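PDB 3T6Q: CD180 antigen from Mus musculus, which may cooperate with MD-1 and TLR4 in the innate immune response of B cells to bacterial lipopolysaccharide, leading to NF-kappa-B activation. Local coordinates for residues I141-L146 against K170-S175; N163-L168 against N187-A192. All blocks are in the same frame, centred on the assembly; numbering follows the deposited sequence.

Contact 1: I141-L146 against K170-S175; sequences ISSIKL and KEDMSS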
# COMPACT_ATOMS: atom_id res chain seq x y z
N ILE A 141 4.25 5.70 3.34
CA ILE A 141 5.24 6.50 4.08
C ILE A 141 4.49 7.48 4.98
O ILE A 141 3.50 8.12 4.54
CB ILE A 141 6.16 7.26 3.08
CG1 ILE A 141 7.04 6.25 2.33
CG2 ILE A 141 7.07 8.28 3.77
CD1 ILE A 141 7.79 6.82 1.12
N SER A 142 4.93 7.65 6.22
CA SER A 142 4.21 8.59 7.09
C SER A 142 5.11 9.67 7.66
O SER A 142 4.68 10.45 8.48
CB SER A 142 3.51 7.87 8.22
OG SER A 142 4.48 7.14 8.96
N SER A 143 6.33 9.75 7.19
CA SER A 143 7.21 10.83 7.60
C SER A 143 8.07 11.24 6.42
O SER A 143 8.48 10.40 5.64
CB SER A 143 8.14 10.33 8.73
OG SER A 143 9.03 11.37 9.09
N ILE A 144 8.38 12.53 6.33
CA ILE A 144 9.31 13.02 5.29
C ILE A 144 10.82 12.90 5.69
O ILE A 144 11.71 13.10 4.85
CB ILE A 144 8.96 14.48 4.86
CG1 ILE A 144 9.30 15.48 5.94
CG2 ILE A 144 7.45 14.63 4.63
CD1 ILE A 144 9.36 16.90 5.43
N LYS A 145 11.09 12.56 6.95
CA LYS A 145 12.47 12.59 7.48
C LYS A 145 13.40 11.76 6.63
O LYS A 145 13.12 10.60 6.33
CB LYS A 145 12.51 12.16 8.95
CG LYS A 145 13.93 12.27 9.53
CD LYS A 145 13.96 12.68 11.00
CE LYS A 145 12.99 11.90 11.87
NZ LYS A 145 13.53 10.56 12.19
N LEU A 146 14.48 12.37 6.18
CA LEU A 146 15.48 11.66 5.40
C LEU A 146 16.40 10.89 6.37
O LEU A 146 16.63 11.37 7.49
CB LEU A 146 16.25 12.64 4.51
CG LEU A 146 15.35 13.31 3.46
CD1 LEU A 146 16.14 14.35 2.69
CD2 LEU A 146 14.76 12.29 2.47
N LYS A 170 9.87 19.57 13.60
CA LYS A 170 11.18 20.21 13.47
C LYS A 170 12.27 19.26 13.00
O LYS A 170 13.05 19.56 12.10
CB LYS A 170 11.62 20.76 14.84
CG LYS A 170 11.00 22.09 15.24
CD LYS A 170 11.51 22.49 16.62
CE LYS A 170 11.43 23.98 16.84
NZ LYS A 170 12.11 24.33 18.11
N GLU A 171 12.31 18.08 13.61
CA GLU A 171 13.28 17.04 13.26
C GLU A 171 13.17 16.61 11.81
O GLU A 171 14.20 16.51 11.11
CB GLU A 171 13.05 15.83 14.15
CG GLU A 171 14.32 15.12 14.56
CD GLU A 171 14.20 14.52 15.94
OE1 GLU A 171 13.35 13.61 16.11
OE2 GLU A 171 14.94 14.97 16.85
N ASP A 172 11.94 16.38 11.36
CA ASP A 172 11.67 16.09 9.93
C ASP A 172 12.27 17.15 9.04
O ASP A 172 12.98 16.85 8.07
CB ASP A 172 10.15 16.06 9.65
CG ASP A 172 9.43 14.92 10.37
OD1 ASP A 172 10.11 13.94 10.74
OD2 ASP A 172 8.17 15.00 10.53
N MET A 173 11.94 18.40 9.35
CA MET A 173 12.40 19.54 8.54
C MET A 173 13.91 19.72 8.61
O MET A 173 14.52 20.05 7.60
CB MET A 173 11.65 20.84 8.93
CG MET A 173 10.12 20.78 8.77
SD MET A 173 9.59 20.18 7.13
CE MET A 173 10.49 21.29 6.07
N SER A 174 14.54 19.47 9.76
CA SER A 174 16.01 19.63 9.82
C SER A 174 16.76 18.59 8.98
O SER A 174 17.85 18.85 8.52
CB SER A 174 16.53 19.71 11.26
OG SER A 174 16.26 18.51 11.92
N SER A 175 16.14 17.43 8.73
CA SER A 175 16.77 16.42 7.87
C SER A 175 16.96 16.90 6.41
O SER A 175 17.74 16.30 5.66
CB SER A 175 16.01 15.07 7.94
OG SER A 175 14.82 15.10 7.15
O HOH W 1 6.90 14.18 8.32
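The hydroxyl of S175 is gripped from both segments: the L146 amide gives its N-H to S175 OG (N to OG 2.9 Å, nearly straight at 168°), while OG passes its own proton to D172 O at 2.7 Å. Serine suits this place because one small group can accept and donate at once, tying the loop to the carbonyl of the residue three back. Its chi1 of 78° sets OG between its own backbone N and carbonyl carbon, where it meets both partners. A water makes the second polar link, accepting from I144 N and donating to D172 OD2 at 2.7 Å. That oxygen also takes the N-H of S169, just before the helix, so aspartate serves both its helix and the neighbouring loop. These segments belong to successive leucine-rich repeats, 5 and 6, and the short helix 170-174 is stacked against the preceding repeat's loop. There S143 closes an ST turn, its OG accepting from K145 N at 3.2 Å. K145 lays its aliphatic part across D172, CB 3.5 Å from D172 OD1, and CG rests on the S175 hydroxymethyl. Its chain then bends, leaving NZ 5.0 Å from both E171 OE1 and D172 OD1, too far for contact but near enough for a probable weak attraction. On the buried side, I144 swings CG1 over the D172 CB, and its CD1 reaches M173 SD at 3.7 Å. The unbranched methionine, its chain bent at chi2, brings SD back to this isoleucine although its CB bond points away from the loop.

Contact 2: N163-L168 against N187-A192; sequences NAIHYL and NGNDIA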
# COMPACT_ATOMS: atom_id res chain seq x y z
N ASN A 163 0.58 9.81 0.05
CA ASN A 163 1.15 8.97 1.12
C ASN A 163 0.33 9.20 2.38
O ASN A 163 -0.77 9.70 2.31
CB ASN A 163 2.66 9.25 1.29
CG ASN A 163 3.53 8.37 0.38
OD1 ASN A 163 3.63 7.18 0.60
ND2 ASN A 163 4.11 8.95 -0.65
N ALA A 164 0.86 8.79 3.53
CA ALA A 164 0.11 8.83 4.76
C ALA A 164 0.78 9.80 5.71
O ALA A 164 0.87 9.55 6.91
CB ALA A 164 0.08 7.43 5.37
N ILE A 165 1.32 10.89 5.19
CA ILE A 165 1.99 11.86 6.09
C ILE A 165 0.95 12.78 6.73
O ILE A 165 0.17 13.44 6.02
CB ILE A 165 3.07 12.67 5.33
CG1 ILE A 165 4.15 11.72 4.83
CG2 ILE A 165 3.71 13.76 6.23
CD1 ILE A 165 4.79 12.15 3.55
N HIS A 166 0.94 12.87 8.06
CA HIS A 166 -0.04 13.71 8.71
C HIS A 166 0.54 14.80 9.58
O HIS A 166 -0.21 15.62 10.13
CB HIS A 166 -1.07 12.87 9.48
CG HIS A 166 -0.50 12.08 10.65
ND1 HIS A 166 0.10 10.87 10.50
CD2 HIS A 166 -0.52 12.35 12.04
CE1 HIS A 166 0.48 10.40 11.72
NE2 HIS A 166 0.09 11.31 12.66
N TYR A 167 1.86 14.81 9.70
CA TYR A 167 2.55 15.71 10.62
C TYR A 167 3.95 16.01 10.13
O TYR A 167 4.66 15.14 9.65
CB TYR A 167 2.65 15.09 12.03
CG TYR A 167 3.07 16.08 13.10
CD1 TYR A 167 2.15 17.00 13.63
CD2 TYR A 167 4.37 16.09 13.58
CE1 TYR A 167 2.53 17.91 14.61
CE2 TYR A 167 4.76 16.99 14.57
CZ TYR A 167 3.84 17.89 15.07
OH TYR A 167 4.24 18.76 16.05
N LEU A 168 4.36 17.27 10.28
CA LEU A 168 5.71 17.67 9.92
C LEU A 168 6.37 18.26 11.19
O LEU A 168 5.86 19.23 11.78
CB LEU A 168 5.68 18.70 8.79
CG LEU A 168 4.98 18.36 7.46
CD1 LEU A 168 4.89 19.61 6.58
CD2 LEU A 168 5.78 17.31 6.72
N ASN A 187 1.25 16.78 -2.09
CA ASN A 187 -0.10 16.59 -2.67
C ASN A 187 -0.69 15.27 -2.21
O ASN A 187 -0.03 14.25 -2.30
CB ASN A 187 0.02 16.58 -4.22
CG ASN A 187 -1.33 16.43 -4.93
OD1 ASN A 187 -2.39 16.60 -4.32
ND2 ASN A 187 -1.29 16.12 -6.22
N GLY A 188 -1.92 15.27 -1.70
CA GLY A 188 -2.59 14.02 -1.35
C GLY A 188 -2.08 13.44 -0.04
O GLY A 188 -2.15 12.24 0.17
N ASN A 189 -1.52 14.29 0.83
CA ASN A 189 -1.25 13.90 2.21
C ASN A 189 -2.05 14.82 3.13
O ASN A 189 -1.93 16.05 3.06
CB ASN A 189 0.25 14.08 2.54
CG ASN A 189 1.13 13.03 1.85
OD1 ASN A 189 1.38 11.96 2.41
ND2 ASN A 189 1.54 13.30 0.63
N ASP A 190 -2.81 14.25 4.03
CA ASP A 190 -3.65 15.08 4.87
C ASP A 190 -2.86 15.56 6.10
O ASP A 190 -2.79 14.87 7.12
CB ASP A 190 -4.94 14.37 5.25
CG ASP A 190 -5.95 15.31 5.90
OD1 ASP A 190 -5.95 16.55 5.58
OD2 ASP A 190 -6.72 14.81 6.73
N ILE A 191 -2.28 16.75 5.98
CA ILE A 191 -1.47 17.31 7.05
C ILE A 191 -2.40 17.88 8.11
O ILE A 191 -3.16 18.78 7.83
CB ILE A 191 -0.50 18.41 6.56
CG1 ILE A 191 0.29 17.93 5.34
CG2 ILE A 191 0.45 18.84 7.69
CD1 ILE A 191 1.38 16.92 5.63
N ALA A 192 -2.35 17.29 9.30
CA ALA A 192 -3.16 17.76 10.43
C ALA A 192 -2.39 18.62 11.43
O ALA A 192 -3.00 19.33 12.20
CB ALA A 192 -3.85 16.59 11.15
O HOH W 2 -2.96 11.26 3.74
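The two backbones run 35° apart in direction, with I165 beside N189 (CA to CA 5.5 Å) and H166 beside I191 (CA to CA 4.2 Å). A192 N donates a hydrogen bond to H166 O at 2.8 Å. N189 points its side chain into the turn of 163-168, CG anti to its carbonyl carbon (chi1 -72°), which sets the amide toward that backbone. Its OD1 accepts from I165 N at 3.0 Å, in the carbonyl plane on a lone pair, and only weakly from N163 N. ND2 donates back to F160 O, so the amide uses both its ends on backbone of the preceding repeat. This is the asparagine ladder of leucine-rich repeats: N189 and N163 hold the conserved asparagine position of successive repeats, and N163 likewise reaches L136 O and I141 N. Asparagine fits because it both donates and accepts in a buried place. A water bridges N163 O and D190 N, 3.0 Å from each, and H166 CA lies 3.4 Å from D190 O. Apolar residues fill the inner side: I165 and I191 lie side by side, CG2 of I165 4.0 Å from CD1 of I191, which also nears L168 CG. The H166 ring meets that of H166 of a second subunit, their planes nearly parallel, and A192 packs on that same histidine.

How the contacts relate
Contacts 1 and 2 lie side by side in the solenoid, their centres 12 Å apart, and their segments alternate along the chain: 141-146, 163-168, 170-175, 187-192. Contact 1 joins repeats 5 and 6, contact 2 joins repeats 6 and 7, so repeat 6 is shared, its strand 167-168 leading straight into helix 170-174. The two also touch directly, since the I141 carbonyl oxygen lies 2.9 Å from A164 N, a probable hydrogen bond, and S142 packs on I165. Three successive repeats are thus joined in the curved solenoid typical of Toll-like receptor ectodomains, while contact 2 alone of the pair also borders a second subunit.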